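Cycloalternan-forming enzyme (Listeria monocytogenes serovar 1/2a, PDB 5F7U) is a multidomain member of glycoside hydrolase family 31, built around a TIM barrel with beta domains on its flanks, that binds glycans and magnesium ions. Local coordinates at residues N240-P245 with Y319-D324; S246-Y251 with F291-K296; L507-K512 with T564-S569. The protein carries 1 engineered substitution. All blocks are in the same frame, centred on the assembly; numbering follows the deposited sequence. Where two conformers were deposited one is given.

Contact 1: N240-P245 with Y319-D324; sequences NNFMTP and YSFVLD
Strands 240-243 and 319-324 run antiparallel, their axes 4.7 Å apart at closest approach. Asn240 faces Phe321 and Phe242 faces Tyr319 as hydrogen-bonded pairs, each closed by two amide-carbonyl bonds; the shortest, from Phe242 N to Tyr319 O (2.7 Å), meets the oxygen nearly along its C=O axis. Between them lies the non-hydrogen-bonded pair Asn241-Ser320. There Ser320 OG donates to Asn241 OD1 at 2.5 Å, from above the amide plane, tying the side chains together on their face.

The other face is largely aromatic, with Asn240 beside Phe321. Tyr319 holds CG in the crowded position between backbone N and carbonyl carbon (chi1 76°), which swings its ring across to Phe242, whose CB sits over one face, 3.5 Å from the ring centroid of Tyr319. The two ring planes are 20° apart but displaced, their centroids separated by 5.0 Å. Phe321, with the same kind of first torsion, brings CE2 to the edge of the Phe242 ring, 3.8 Å from Phe242 CE2. Beyond the strand end, Thr244 CB lies in plane at the edge of the Tyr319 ring, while Thr244 OG1 bonds to Glu248 and Arg263.

Tyr319 OH reaches Thr216. Strand 214-229 flanks 235-243 and strand 307-311 flanks 318-327, so the pair lies inside an antiparallel sheet of the mutarotase-like domain region, its aromatic face packed on Met299 and Val301 of strand 297-301.

Contact 2: S246-Y251 with F291-K296; sequences SDEAFY and FVSANK
The edge of Phe250 is turned toward the face of Phe291 in an offset edge-to-face pair, planes at 88°, with Phe250 CD1 3.6 Å from Phe291 CE1. The two side chains lie side by side and point the same way, and both rings also meet Tyr319 edge-to-face. On the other side of the strands, Ala294 CB lies at the edge of the Tyr251 ring, 3.8 Å from Tyr251 CE2, and Tyr251 OH continues to the carbonyl of Arg734. A polar pair is also stacked: the carboxylate of Glu248 and the amide of Asn295 have their planes only 15° apart.

Here the start of strand 250-254 pairs antiparallel with the end of strand 287-293 in the mutarotase-like domain. Tyr251 and Val292 form a hydrogen-bonded pair, with Tyr251 N 2.8 Å from Val292 O in the carbonyl plane and the return bond from Val292 N to Tyr251 O at 2.9 Å; Phe250 and Ser293 form the non-hydrogen-bonded pair beside it, and Ala294 N adds a longer bond to Ala249 O.

At the end of the strand, Ser293 OG, anti to its backbone N (chi1 163°), makes an ST turn by accepting from Asn295 N at 2.9 Å. The same hydroxyl donates to the anti lone pair of Glu248 OE2, at 2.6 Å from Ser293 OG. Glu248 arrives extended, and its buried carboxylate is gripped further by Tyr297 OH on OE2. Two waters bridge the loops: one joins Asp247 OD1 to Asn295 ND2, the other Ala249 N to Asn295 OD1.

Contact 3: L507-K512 with T564-S569; sequences LDFTNK and TDYVSS
Phe509 carries the tight part of this contact, its ring laid against helix 555-577 with no hydrogen bond between the segments. CG stands anti to the carbonyl carbon (chi1 -73°), which presents one ring face to the helix backbone: Tyr566 CA lies over it, 3.9 Å from the Phe509 ring centroid and 18° off the normal, a CH-pi contact. The opposite face is covered over its centre by Leu507 CD1, clamping the ring between its own loop and the helix. Phe509 CZ touches Tyr566 CD1 at 3.7 Å, the two side chains pointing the same way with their ring planes inclined at 45°. One turn further on, Ser569 CB lies 3.6 Å from Phe509 CD1; its OG is turned back to the carbonyl of Asp565. Trp518 and Val515 of helix 512-520 also pack on the Phe509 ring, while Tyr566 OH bonds to Asn537 O.

The side toward Thr510 and Asp565, both partly exposed, is looser. Phe509 CB lies against Asp565 CB, and Thr510 makes one touch, its CG2 to Asp565 OD2 at 3.6 Å. The polar groups here are tied within the loop and to Ser550. Asp508 OD1 accepts twice from Thr510: from OG1 at 2.6 Å through its syn lone pair, and from N at 2.8 Å from above the carboxylate plane. Ser550 gives its backbone N to Asp508 OD2 and pairs its OG with Thr510 OG1.

The hydrogen bond from Thr510 N to Asp508 OD1 makes an Asx turn, set within a type I beta turn from Asp508 to Asn511, and Asn511 then N-caps the next helix through Ala514 N: a capped helix start pinned by an aromatic side chain to a neighbouring helix in the TIM-barrel domain.

In the fold
Contacts 1 and 2 belong together: strand 235-243 runs on through the 244-249 loop to strand 250-254, the two centres are 13 Å apart, and they touch where Tyr319 of contact 1 packs on Phe250 and Phe291 of contact 2. Both are buried antiparallel pairings in the beta-rich region before the barrel, combining backbone bonds with aromatic packing; contact 2 adds a buried carboxylate and bridging waters. Contact 3 stands apart in the TIM-barrel domain, its nearest atoms about 16 Å from either. Only partly buried, it joins a loop to a helix by ring packing, and no hydrogen bond crosses between its two segments.

Contact 1: N240-P245 with Y319-D324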
ATOM      1  N   ASN A 240      10.026 -24.116  -7.013  1.00 13.07           N
ATOM      2  CA  ASN A 240      11.009 -24.378  -5.970  1.00 13.66           C
ATOM      3  C   ASN A 240      10.294 -24.448  -4.613  1.00 13.64           C
ATOM      4  O   ASN A 240       9.154 -23.970  -4.467  1.00 13.26           O
ATOM      5  CB  ASN A 240      12.153 -23.356  -5.975  1.00 14.09           C
ATOM      6  CG  ASN A 240      13.454 -23.934  -5.395  1.00 15.19           C
ATOM      7  OD1 ASN A 240      13.473 -25.058  -4.875  1.00 15.70           O
ATOM      8  ND2 ASN A 240      14.536 -23.178  -5.487  1.00 15.78           N
ATOM      9  N   ASN A 241      10.950 -25.091  -3.655  1.00 14.14           N
ATOM     10  CA  ASN A 241      10.366 -25.406  -2.360  1.00 14.60           C
ATOM     11  C   ASN A 241      11.362 -25.091  -1.285  1.00 15.10           C
ATOM     12  O   ASN A 241      12.545 -25.402  -1.424  1.00 15.74           O
ATOM     13  CB  ASN A 241      10.006 -26.901  -2.296  1.00 15.56           C
ATOM     14  CG  ASN A 241       8.956 -27.281  -3.333  1.00 15.58           C
ATOM     15  OD1 ASN A 241       7.757 -27.252  -3.051  1.00 15.76           O
ATOM     16  ND2 ASN A 241       9.401 -27.601  -4.546  1.00 15.71           N
ATOM     17  N   PHE A 242      10.868 -24.483  -0.208  1.00 14.87           N
ATOM     18  CA  PHE A 242      11.700 -23.884   0.835  1.00 15.51           C
ATOM     19  C   PHE A 242      11.226 -24.305   2.218  1.00 16.17           C
ATOM     20  O   PHE A 242      10.039 -24.580   2.405  1.00 15.73           O
ATOM     21  CB  PHE A 242      11.656 -22.354   0.688  1.00 14.99           C
ATOM     22  CG  PHE A 242      12.111 -21.869  -0.674  1.00 14.67           C
ATOM     23  CD1 PHE A 242      13.473 -21.620  -0.919  1.00 15.76           C
ATOM     24  CD2 PHE A 242      11.197 -21.683  -1.719  1.00 13.87           C
ATOM     25  CE1 PHE A 242      13.906 -21.184  -2.172  1.00 15.65           C
ATOM     26  CE2 PHE A 242      11.631 -21.253  -2.982  1.00 13.71           C
ATOM     27  CZ  PHE A 242      12.986 -21.002  -3.200  1.00 14.64           C
ATOM     28  N   MET A 243      12.155 -24.372   3.173  1.00 17.56           N
ATOM     29  CA  MET A 243      11.831 -24.735   4.554  1.00 18.86           C
ATOM     30  C   MET A 243      11.434 -23.475   5.302  1.00 18.23           C
ATOM     31  O   MET A 243      12.103 -22.451   5.171  1.00 17.95           O
ATOM     32  CB  MET A 243      13.041 -25.349   5.238  1.00 21.71           C
ATOM     33  CG  MET A 243      12.743 -25.839   6.648  1.00 24.66           C
ATOM     34  SD  MET A 243      13.965 -27.077   7.059  1.00 29.89           S
ATOM     35  CE  MET A 243      13.408 -28.309   5.899  1.00 28.45           C
ATOM     36  N   THR A 244      10.360 -23.557   6.092  1.00 17.87           N
ATOM     37  CA  THR A 244       9.903 -22.406   6.868  1.00 17.72           C
ATOM     38  C   THR A 244       9.501 -22.777   8.304  1.00 18.93           C
ATOM     39  O   THR A 244       8.644 -23.657   8.497  1.00 19.18           O
ATOM     40  CB  THR A 244       8.770 -21.629   6.151  1.00 16.46           C
ATOM     41  OG1 THR A 244       8.230 -20.648   7.051  1.00 17.01           O
ATOM     42  CG2 THR A 244       7.643 -22.584   5.665  1.00 16.31           C
ATOM     43  N   PRO A 245      10.103 -22.107   9.309  1.00 19.91           N
ATOM     44  CA  PRO A 245       9.756 -22.349  10.711  1.00 21.16           C
ATOM     45  C   PRO A 245       8.320 -21.881  11.013  1.00 20.73           C
ATOM     46  O   PRO A 245       7.780 -21.044  10.292  1.00 19.46           O
ATOM     47  CB  PRO A 245      10.783 -21.511  11.489  1.00 22.14           C
ATOM     48  CG  PRO A 245      11.155 -20.418  10.545  1.00 21.28           C
ATOM     49  CD  PRO A 245      11.096 -21.021   9.165  1.00 20.19           C
ATOM     50  N   TYR A 319       7.292 -23.739   2.214  1.00 15.56           N
ATOM     51  CA  TYR A 319       6.659 -22.836   1.235  1.00 14.80           C
ATOM     52  C   TYR A 319       7.203 -23.042  -0.165  1.00 14.64           C
ATOM     53  O   TYR A 319       8.352 -23.442  -0.343  1.00 14.55           O
ATOM     54  CB  TYR A 319       6.660 -21.352   1.648  1.00 14.67           C
ATOM     55  CG  TYR A 319       7.975 -20.621   1.497  1.00 14.94           C
ATOM     56  CD1 TYR A 319       8.327 -20.001   0.280  1.00 15.06           C
ATOM     57  CD2 TYR A 319       8.858 -20.526   2.572  1.00 15.17           C
ATOM     58  CE1 TYR A 319       9.538 -19.302   0.155  1.00 15.44           C
ATOM     59  CE2 TYR A 319      10.067 -19.821   2.469  1.00 15.88           C
ATOM     60  CZ  TYR A 319      10.397 -19.203   1.257  1.00 15.91           C
ATOM     61  OH  TYR A 319      11.598 -18.534   1.157  1.00 16.27           O
ATOM     62  N   SER A 320       6.363 -22.760  -1.163  1.00 14.34           N
ATOM     63  CA  SER A 320       6.707 -23.108  -2.538  1.00 14.32           C
ATOM     64  C   SER A 320       6.196 -22.042  -3.469  1.00 13.89           C
ATOM     65  O   SER A 320       5.213 -21.373  -3.146  1.00 13.54           O
ATOM     66  CB  SER A 320       6.068 -24.437  -2.934  1.00 14.70           C
ATOM     67  OG  SER A 320       6.343 -25.460  -1.978  1.00 15.60           O
ATOM     68  N   PHE A 321       6.860 -21.883  -4.610  1.00 13.71           N
ATOM     69  CA  PHE A 321       6.215 -21.191  -5.714  1.00 13.30           C
ATOM     70  C   PHE A 321       6.095 -22.123  -6.896  1.00 13.55           C
ATOM     71  O   PHE A 321       6.944 -22.971  -7.116  1.00 13.35           O
ATOM     72  CB  PHE A 321       6.867 -19.845  -6.074  1.00 13.34           C
ATOM     73  CG  PHE A 321       8.288 -19.939  -6.575  1.00 13.69           C
ATOM     74  CD1 PHE A 321       8.568 -20.360  -7.879  1.00 14.22           C
ATOM     75  CD2 PHE A 321       9.351 -19.547  -5.750  1.00 13.95           C
ATOM     76  CE1 PHE A 321       9.879 -20.424  -8.339  1.00 14.45           C
ATOM     77  CE2 PHE A 321      10.670 -19.591  -6.206  1.00 14.21           C
ATOM     78  CZ  PHE A 321      10.931 -20.048  -7.501  1.00 14.46           C
ATOM     79  N   VAL A 322       5.003 -21.965  -7.630  1.00 13.46           N
ATOM     80  CA  VAL A 322       4.801 -22.720  -8.865  1.00 13.84           C
ATOM     81  C   VAL A 322       4.513 -21.657  -9.905  1.00 13.59           C
ATOM     82  O   VAL A 322       3.535 -20.909  -9.781  1.00 13.40           O
ATOM     83  CB  VAL A 322       3.633 -23.726  -8.763  1.00 14.16           C
ATOM     84  CG1 VAL A 322       3.492 -24.498 -10.078  1.00 14.49           C
ATOM     85  CG2 VAL A 322       3.882 -24.709  -7.634  1.00 14.88           C
ATOM     86  N   LEU A 323       5.395 -21.563 -10.887  1.00 13.66           N
ATOM     87  CA  LEU A 323       5.333 -20.501 -11.889  1.00 13.61           C
ATOM     88  C   LEU A 323       4.962 -21.097 -13.230  1.00 14.12           C
ATOM     89  O   LEU A 323       5.603 -22.058 -13.674  1.00 14.19           O
ATOM     90  CB  LEU A 323       6.704 -19.798 -12.001  1.00 13.65           C
ATOM     91  CG  LEU A 323       6.853 -18.761 -13.125  1.00 13.72           C
ATOM     92  CD1 LEU A 323       5.963 -17.533 -12.951  1.00 13.46           C
ATOM     93  CD2 LEU A 323       8.302 -18.319 -13.265  1.00 14.12           C
ATOM     94  N   ASP A 324       3.951 -20.520 -13.877  1.00 14.20           N
ATOM     95  CA  ASP A 324       3.526 -20.965 -15.208  1.00 15.42           C
ATOM     96  C   ASP A 324       4.482 -20.486 -16.299  1.00 15.70           C
ATOM     97  O   ASP A 324       5.252 -19.541 -16.114  1.00 15.40           O
ATOM     98  CB  ASP A 324       2.098 -20.468 -15.516  1.00 16.02           C
ATOM     99  CG  ASP A 324       1.041 -21.076 -14.578  1.00 16.71           C
ATOM    100  OD1 ASP A 324       1.328 -22.030 -13.810  1.00 17.19           O
ATOM    101  OD2 ASP A 324      -0.103 -20.604 -14.631  1.00 17.38           O
TER

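Contact 2: S246-Y251 with F291-K296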
ATOM      1  N   SER A 246       7.723 -22.432  12.068  0.50 21.98           N
ATOM      2  CA  SER A 246       6.309 -22.195  12.380  0.50 22.20           C
ATOM      3  C   SER A 246       5.957 -20.715  12.530  0.50 21.86           C
ATOM      4  O   SER A 246       4.854 -20.300  12.159  0.50 21.46           O
ATOM      5  CB  SER A 246       5.889 -22.959  13.645  0.50 24.04           C
ATOM      6  OG  SER A 246       5.979 -24.356  13.441  0.50 24.86           O
ATOM      7  N   ASP A 247       6.898 -19.928  13.054  1.00 22.21           N
ATOM      8  CA  ASP A 247       6.626 -18.518  13.336  1.00 22.54           C
ATOM      9  C   ASP A 247       6.834 -17.567  12.175  1.00 21.44           C
ATOM     10  O   ASP A 247       6.612 -16.375  12.326  1.00 21.51           O
ATOM     11  CB  ASP A 247       7.390 -18.033  14.567  1.00 24.62           C
ATOM     12  CG  ASP A 247       8.897 -18.137  14.425  1.00 25.79           C
ATOM     13  OD1 ASP A 247       9.423 -18.710  13.452  1.00 25.74           O
ATOM     14  OD2 ASP A 247       9.573 -17.674  15.357  1.00 27.86           O
ATOM     15  N   GLU A 248       7.258 -18.071  11.021  1.00 15.71           N
ATOM     16  CA  GLU A 248       7.595 -17.162   9.927  1.00 15.19           C
ATOM     17  C   GLU A 248       6.347 -16.508   9.333  1.00 14.55           C
ATOM     18  O   GLU A 248       5.373 -17.194   9.050  1.00 14.74           O
ATOM     19  CB  GLU A 248       8.420 -17.873   8.845  1.00 15.06           C
ATOM     20  CG  GLU A 248       9.047 -16.875   7.870  1.00 15.11           C
ATOM     21  CD  GLU A 248       9.976 -17.516   6.858  1.00 15.30           C
ATOM     22  OE1 GLU A 248       9.991 -18.759   6.732  1.00 15.90           O
ATOM     23  OE2 GLU A 248      10.679 -16.756   6.159  1.00 15.55           O
ATOM     24  N   ALA A 249       6.372 -15.176   9.216  1.00 14.04           N
ATOM     25  CA  ALA A 249       5.266 -14.411   8.622  1.00 13.75           C
ATOM     26  C   ALA A 249       5.650 -13.941   7.220  1.00 13.33           C
ATOM     27  O   ALA A 249       6.835 -13.643   6.958  1.00 13.42           O
ATOM     28  CB  ALA A 249       4.914 -13.228   9.493  1.00 13.61           C
ATOM     29  N   PHE A 250       4.657 -13.878   6.324  1.00 13.20           N
ATOM     30  CA  PHE A 250       4.890 -13.540   4.923  1.00 12.92           C
ATOM     31  C   PHE A 250       3.974 -12.420   4.478  1.00 12.50           C
ATOM     32  O   PHE A 250       2.739 -12.571   4.504  1.00 12.81           O
ATOM     33  CB  PHE A 250       4.640 -14.756   4.033  1.00 12.86           C
ATOM     34  CG  PHE A 250       5.503 -15.936   4.373  1.00 13.37           C
ATOM     35  CD1 PHE A 250       6.855 -15.961   3.993  1.00 13.35           C
ATOM     36  CD2 PHE A 250       4.962 -17.048   5.049  1.00 13.65           C
ATOM     37  CE1 PHE A 250       7.655 -17.074   4.284  1.00 13.85           C
ATOM     38  CE2 PHE A 250       5.760 -18.161   5.351  1.00 14.15           C
ATOM     39  CZ  PHE A 250       7.104 -18.173   4.963  1.00 14.32           C
ATOM     40  N   TYR A 251       4.589 -11.324   4.054  1.00 12.03           N
ATOM     41  CA  TYR A 251       3.865 -10.089   3.778  1.00 11.93           C
ATOM     42  C   TYR A 251       3.965  -9.689   2.328  1.00 11.61           C
ATOM     43  O   TYR A 251       4.918 -10.047   1.655  1.00 11.79           O
ATOM     44  CB  TYR A 251       4.461  -8.959   4.614  1.00 12.21           C
ATOM     45  CG  TYR A 251       4.549  -9.254   6.095  1.00 12.82           C
ATOM     46  CD1 TYR A 251       3.405  -9.331   6.889  1.00 12.91           C
ATOM     47  CD2 TYR A 251       5.798  -9.407   6.713  1.00 13.17           C
ATOM     48  CE1 TYR A 251       3.506  -9.564   8.269  1.00 13.40           C
ATOM     49  CE2 TYR A 251       5.906  -9.636   8.081  1.00 13.67           C
ATOM     50  CZ  TYR A 251       4.758  -9.709   8.852  1.00 13.65           C
ATOM     51  OH  TYR A 251       4.866  -9.955  10.207  1.00 14.24           O
ATOM     52  N   PHE A 291       7.244 -11.142  -2.031  1.00 11.90           N
ATOM     53  CA  PHE A 291       6.898 -11.088  -0.619  1.00 12.14           C
ATOM     54  C   PHE A 291       8.086 -10.726   0.249  1.00 12.01           C
ATOM     55  O   PHE A 291       9.239 -10.915  -0.141  1.00 12.11           O
ATOM     56  CB  PHE A 291       6.237 -12.399  -0.129  1.00 12.43           C
ATOM     57  CG  PHE A 291       7.176 -13.583  -0.001  1.00 12.98           C
ATOM     58  CD1 PHE A 291       8.000 -13.723   1.122  1.00 13.11           C
ATOM     59  CD2 PHE A 291       7.199 -14.583  -0.981  1.00 13.14           C
ATOM     60  CE1 PHE A 291       8.853 -14.808   1.249  1.00 13.59           C
ATOM     61  CE2 PHE A 291       8.042 -15.680  -0.849  1.00 13.51           C
ATOM     62  CZ  PHE A 291       8.871 -15.791   0.261  1.00 13.70           C
ATOM     63  N   VAL A 292       7.786 -10.207   1.430  1.00 11.92           N
ATOM     64  CA  VAL A 292       8.803  -9.916   2.441  1.00 12.19           C
ATOM     65  C   VAL A 292       8.515 -10.777   3.649  1.00 12.35           C
ATOM     66  O   VAL A 292       7.361 -10.830   4.107  1.00 12.35           O
ATOM     67  CB  VAL A 292       8.770  -8.424   2.835  1.00 12.22           C
ATOM     68  CG1 VAL A 292       9.688  -8.156   4.039  1.00 12.54           C
ATOM     69  CG2 VAL A 292       9.168  -7.552   1.649  1.00 11.98           C
ATOM     70  N   SER A 293       9.554 -11.460   4.150  1.00 12.70           N
ATOM     71  CA  SER A 293       9.424 -12.253   5.370  1.00 13.54           C
ATOM     72  C   SER A 293       9.986 -11.492   6.547  1.00 14.04           C
ATOM     73  O   SER A 293      11.013 -10.817   6.426  1.00 14.35           O
ATOM     74  CB  SER A 293      10.133 -13.596   5.214  1.00 13.79           C
ATOM     75  OG  SER A 293      10.346 -14.187   6.488  1.00 14.48           O
ATOM     76  N   ALA A 294       9.330 -11.629   7.706  1.00 14.47           N
ATOM     77  CA  ALA A 294       9.864 -11.065   8.928  1.00 15.25           C
ATOM     78  C   ALA A 294      11.169 -11.751   9.385  1.00 16.01           C
ATOM     79  O   ALA A 294      11.825 -11.271  10.307  1.00 16.95           O
ATOM     80  CB  ALA A 294       8.803 -11.072  10.015  1.00 15.98           C
ATOM     81  N   ASN A 295      11.562 -12.840   8.717  1.00 15.98           N
ATOM     82  CA  ASN A 295      12.905 -13.418   8.877  1.00 16.53           C
ATOM     83  C   ASN A 295      14.000 -12.697   8.093  1.00 16.20           C
ATOM     84  O   ASN A 295      15.113 -13.205   7.949  1.00 16.35           O
ATOM     85  CB  ASN A 295      12.898 -14.931   8.613  1.00 17.40           C
ATOM     86  CG  ASN A 295      12.243 -15.688   9.751  1.00 18.82           C
ATOM     87  OD1 ASN A 295      11.750 -15.066  10.698  1.00 19.81           O
ATOM     88  ND2 ASN A 295      12.199 -17.004   9.661  1.00 19.26           N
ATOM     89  N   LYS A 296      13.655 -11.508   7.584  1.00 15.77           N
ATOM     90  CA  LYS A 296      14.637 -10.524   7.072  1.00 15.73           C
ATOM     91  C   LYS A 296      15.144 -10.829   5.654  1.00 15.12           C
ATOM     92  O   LYS A 296      16.336 -10.652   5.344  1.00 14.99           O
ATOM     93  CB  LYS A 296      15.813 -10.334   8.041  1.00 17.15           C
ATOM     94  CG  LYS A 296      15.387  -9.909   9.436  1.00 18.59           C
ATOM     95  CD  LYS A 296      16.594  -9.530  10.267  1.00 21.05           C
ATOM     96  CE  LYS A 296      16.119  -9.130  11.655  1.00 23.05           C
ATOM     97  NZ  LYS A 296      17.254  -8.751  12.534  1.00 25.30           N
TER
HETATM   98  O   HOH W   1      12.109 -17.916  12.587  1.00 30.92           O
HETATM   99  O   HOH W   2       8.920 -14.113  10.200  1.00 28.40           O

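Contact 3: L507-K512 with T564-S569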
ATOM      1  N   LEU A 507      -7.079  -1.909 -26.573  1.00 16.89           N
ATOM      2  CA  LEU A 507      -5.943  -1.282 -27.238  1.00 17.24           C
ATOM      3  C   LEU A 507      -4.686  -2.047 -26.841  1.00 17.13           C
ATOM      4  O   LEU A 507      -4.461  -2.317 -25.664  1.00 16.28           O
ATOM      5  CB  LEU A 507      -5.839   0.204 -26.844  1.00 17.00           C
ATOM      6  CG  LEU A 507      -4.871   1.147 -27.579  1.00 17.40           C
ATOM      7  CD1 LEU A 507      -3.417   1.015 -27.137  1.00 17.40           C
ATOM      8  CD2 LEU A 507      -5.010   1.020 -29.101  1.00 17.95           C
ATOM      9  N   ASP A 508      -3.871  -2.419 -27.824  1.00 17.78           N
ATOM     10  CA  ASP A 508      -2.632  -3.103 -27.505  1.00 18.04           C
ATOM     11  C   ASP A 508      -1.568  -2.115 -27.030  1.00 18.03           C
ATOM     12  O   ASP A 508      -0.868  -1.505 -27.851  1.00 19.07           O
ATOM     13  CB  ASP A 508      -2.142  -3.908 -28.715  1.00 18.60           C
ATOM     14  CG  ASP A 508      -0.836  -4.659 -28.441  1.00 18.99           C
ATOM     15  OD1 ASP A 508      -0.255  -4.541 -27.323  1.00 18.89           O
ATOM     16  OD2 ASP A 508      -0.395  -5.390 -29.360  1.00 19.29           O
ATOM     17  N   PHE A 509      -1.440  -1.968 -25.707  1.00 17.70           N
ATOM     18  CA  PHE A 509      -0.477  -1.030 -25.118  1.00 17.76           C
ATOM     19  C   PHE A 509       0.986  -1.425 -25.293  1.00 18.37           C
ATOM     20  O   PHE A 509       1.874  -0.642 -24.962  1.00 18.90           O
ATOM     21  CB  PHE A 509      -0.846  -0.668 -23.662  1.00 16.87           C
ATOM     22  CG  PHE A 509      -2.028   0.244 -23.582  1.00 16.61           C
ATOM     23  CD1 PHE A 509      -1.866   1.626 -23.722  1.00 16.82           C
ATOM     24  CD2 PHE A 509      -3.319  -0.275 -23.448  1.00 16.32           C
ATOM     25  CE1 PHE A 509      -2.971   2.478 -23.690  1.00 16.66           C
ATOM     26  CE2 PHE A 509      -4.423   0.570 -23.409  1.00 16.38           C
ATOM     27  CZ  PHE A 509      -4.243   1.954 -23.543  1.00 16.49           C
ATOM     28  N   THR A 510       1.236  -2.597 -25.877  1.00 18.57           N
ATOM     29  CA  THR A 510       2.612  -3.002 -26.239  1.00 19.19           C
ATOM     30  C   THR A 510       3.045  -2.407 -27.583  1.00 20.35           C
ATOM     31  O   THR A 510       4.228  -2.467 -27.951  1.00 21.17           O
ATOM     32  CB  THR A 510       2.831  -4.549 -26.256  1.00 18.85           C
ATOM     33  OG1 THR A 510       2.268  -5.151 -27.430  1.00 19.09           O
ATOM     34  CG2 THR A 510       2.285  -5.221 -25.004  1.00 18.48           C
ATOM     35  N   ASN A 511       2.078  -1.846 -28.310  1.00 20.89           N
ATOM     36  CA  ASN A 511       2.269  -1.386 -29.673  1.00 22.16           C
ATOM     37  C   ASN A 511       2.414   0.139 -29.620  1.00 22.50           C
ATOM     38  O   ASN A 511       1.431   0.838 -29.418  1.00 21.83           O
ATOM     39  CB  ASN A 511       1.063  -1.853 -30.517  1.00 22.38           C
ATOM     40  CG  ASN A 511       1.126  -1.424 -31.979  1.00 23.56           C
ATOM     41  OD1 ASN A 511       1.779  -0.444 -32.335  1.00 24.18           O
ATOM     42  ND2 ASN A 511       0.397  -2.142 -32.828  1.00 24.08           N
ATOM     43  N   LYS A 512       3.643   0.643 -29.787  1.00 23.37           N
ATOM     44  CA  LYS A 512       3.906   2.082 -29.628  1.00 24.35           C
ATOM     45  C   LYS A 512       3.040   2.951 -30.552  1.00 24.13           C
ATOM     46  O   LYS A 512       2.515   3.975 -30.115  1.00 23.42           O
ATOM     47  CB  LYS A 512       5.403   2.396 -29.794  1.00 26.67           C
ATOM     48  CG  LYS A 512       5.803   3.819 -29.396  1.00 29.21           C
ATOM     49  CD  LYS A 512       7.184   4.153 -29.961  1.00 31.97           C
ATOM     50  CE  LYS A 512       7.490   5.647 -29.872  1.00 33.53           C
ATOM     51  NZ  LYS A 512       8.941   5.881 -30.116  1.00 34.66           N
ATOM     52  N   THR A 564      -0.500  -2.658 -16.189  1.00 12.69           N
ATOM     53  CA  THR A 564       0.629  -1.744 -15.972  1.00 13.26           C
ATOM     54  C   THR A 564       1.125  -1.102 -17.269  1.00 13.90           C
ATOM     55  O   THR A 564       1.518   0.073 -17.266  1.00 14.28           O
ATOM     56  CB  THR A 564       1.703  -2.422 -15.117  1.00 13.51           C
ATOM     57  OG1 THR A 564       1.100  -2.731 -13.865  1.00 13.47           O
ATOM     58  CG2 THR A 564       2.911  -1.504 -14.829  1.00 13.47           C
ATOM     59  N   ASP A 565       1.052  -1.822 -18.381  1.00 14.33           N
ATOM     60  CA  ASP A 565       1.366  -1.200 -19.680  1.00 14.83           C
ATOM     61  C   ASP A 565       0.382  -0.076 -19.989  1.00 14.56           C
ATOM     62  O   ASP A 565       0.776   1.013 -20.435  1.00 14.46           O
ATOM     63  CB  ASP A 565       1.342  -2.253 -20.792  1.00 16.19           C
ATOM     64  CG  ASP A 565       2.592  -3.114 -20.826  1.00 17.29           C
ATOM     65  OD1 ASP A 565       3.603  -2.780 -20.159  1.00 17.71           O
ATOM     66  OD2 ASP A 565       2.573  -4.123 -21.565  1.00 17.94           O
ATOM     67  N   TYR A 566      -0.898  -0.349 -19.725  1.00 13.91           N
ATOM     68  CA  TYR A 566      -1.970   0.618 -19.924  1.00 13.73           C
ATOM     69  C   TYR A 566      -1.787   1.839 -19.010  1.00 13.57           C
ATOM     70  O   TYR A 566      -1.773   2.987 -19.473  1.00 13.67           O
ATOM     71  CB  TYR A 566      -3.301  -0.113 -19.657  1.00 13.52           C
ATOM     72  CG  TYR A 566      -4.507   0.710 -19.204  1.00 13.55           C
ATOM     73  CD1 TYR A 566      -4.922   1.864 -19.900  1.00 13.91           C
ATOM     74  CD2 TYR A 566      -5.291   0.270 -18.138  1.00 13.18           C
ATOM     75  CE1 TYR A 566      -6.045   2.580 -19.491  1.00 13.93           C
ATOM     76  CE2 TYR A 566      -6.420   0.981 -17.728  1.00 13.23           C
ATOM     77  CZ  TYR A 566      -6.805   2.122 -18.435  1.00 13.62           C
ATOM     78  OH  TYR A 566      -7.930   2.839 -18.053  1.00 13.64           O
ATOM     79  N   VAL A 567      -1.643   1.584 -17.711  1.00 13.19           N
ATOM     80  CA  VAL A 567      -1.582   2.680 -16.741  1.00 13.04           C
ATOM     81  C   VAL A 567      -0.334   3.533 -16.976  1.00 13.38           C
ATOM     82  O   VAL A 567      -0.401   4.783 -16.958  1.00 13.69           O
ATOM     83  CB  VAL A 567      -1.641   2.121 -15.298  1.00 12.63           C
ATOM     84  CG1 VAL A 567      -1.216   3.163 -14.257  1.00 12.76           C
ATOM     85  CG2 VAL A 567      -3.053   1.632 -14.998  1.00 12.63           C
ATOM     86  N   SER A 568       0.804   2.867 -17.191  1.00 13.47           N
ATOM     87  CA  SER A 568       2.051   3.603 -17.428  1.00 14.15           C
ATOM     88  C   SER A 568       1.986   4.418 -18.720  1.00 14.92           C
ATOM     89  O   SER A 568       2.490   5.550 -18.751  1.00 15.19           O
ATOM     90  CB  SER A 568       3.265   2.669 -17.436  1.00 14.36           C
ATOM     91  OG  SER A 568       3.230   1.767 -18.534  1.00 14.63           O
ATOM     92  N   SER A 569       1.342   3.876 -19.762  1.00 14.99           N
ATOM     93  CA  SER A 569       1.250   4.609 -21.044  1.00 15.90           C
ATOM     94  C   SER A 569       0.520   5.930 -20.863  1.00 16.03           C
ATOM     95  O   SER A 569       0.987   6.978 -21.345  1.00 16.25           O
ATOM     96  CB  SER A 569       0.562   3.783 -22.127  1.00 16.25           C
ATOM     97  OG  SER A 569       1.398   2.723 -22.556  1.00 16.92           O
TER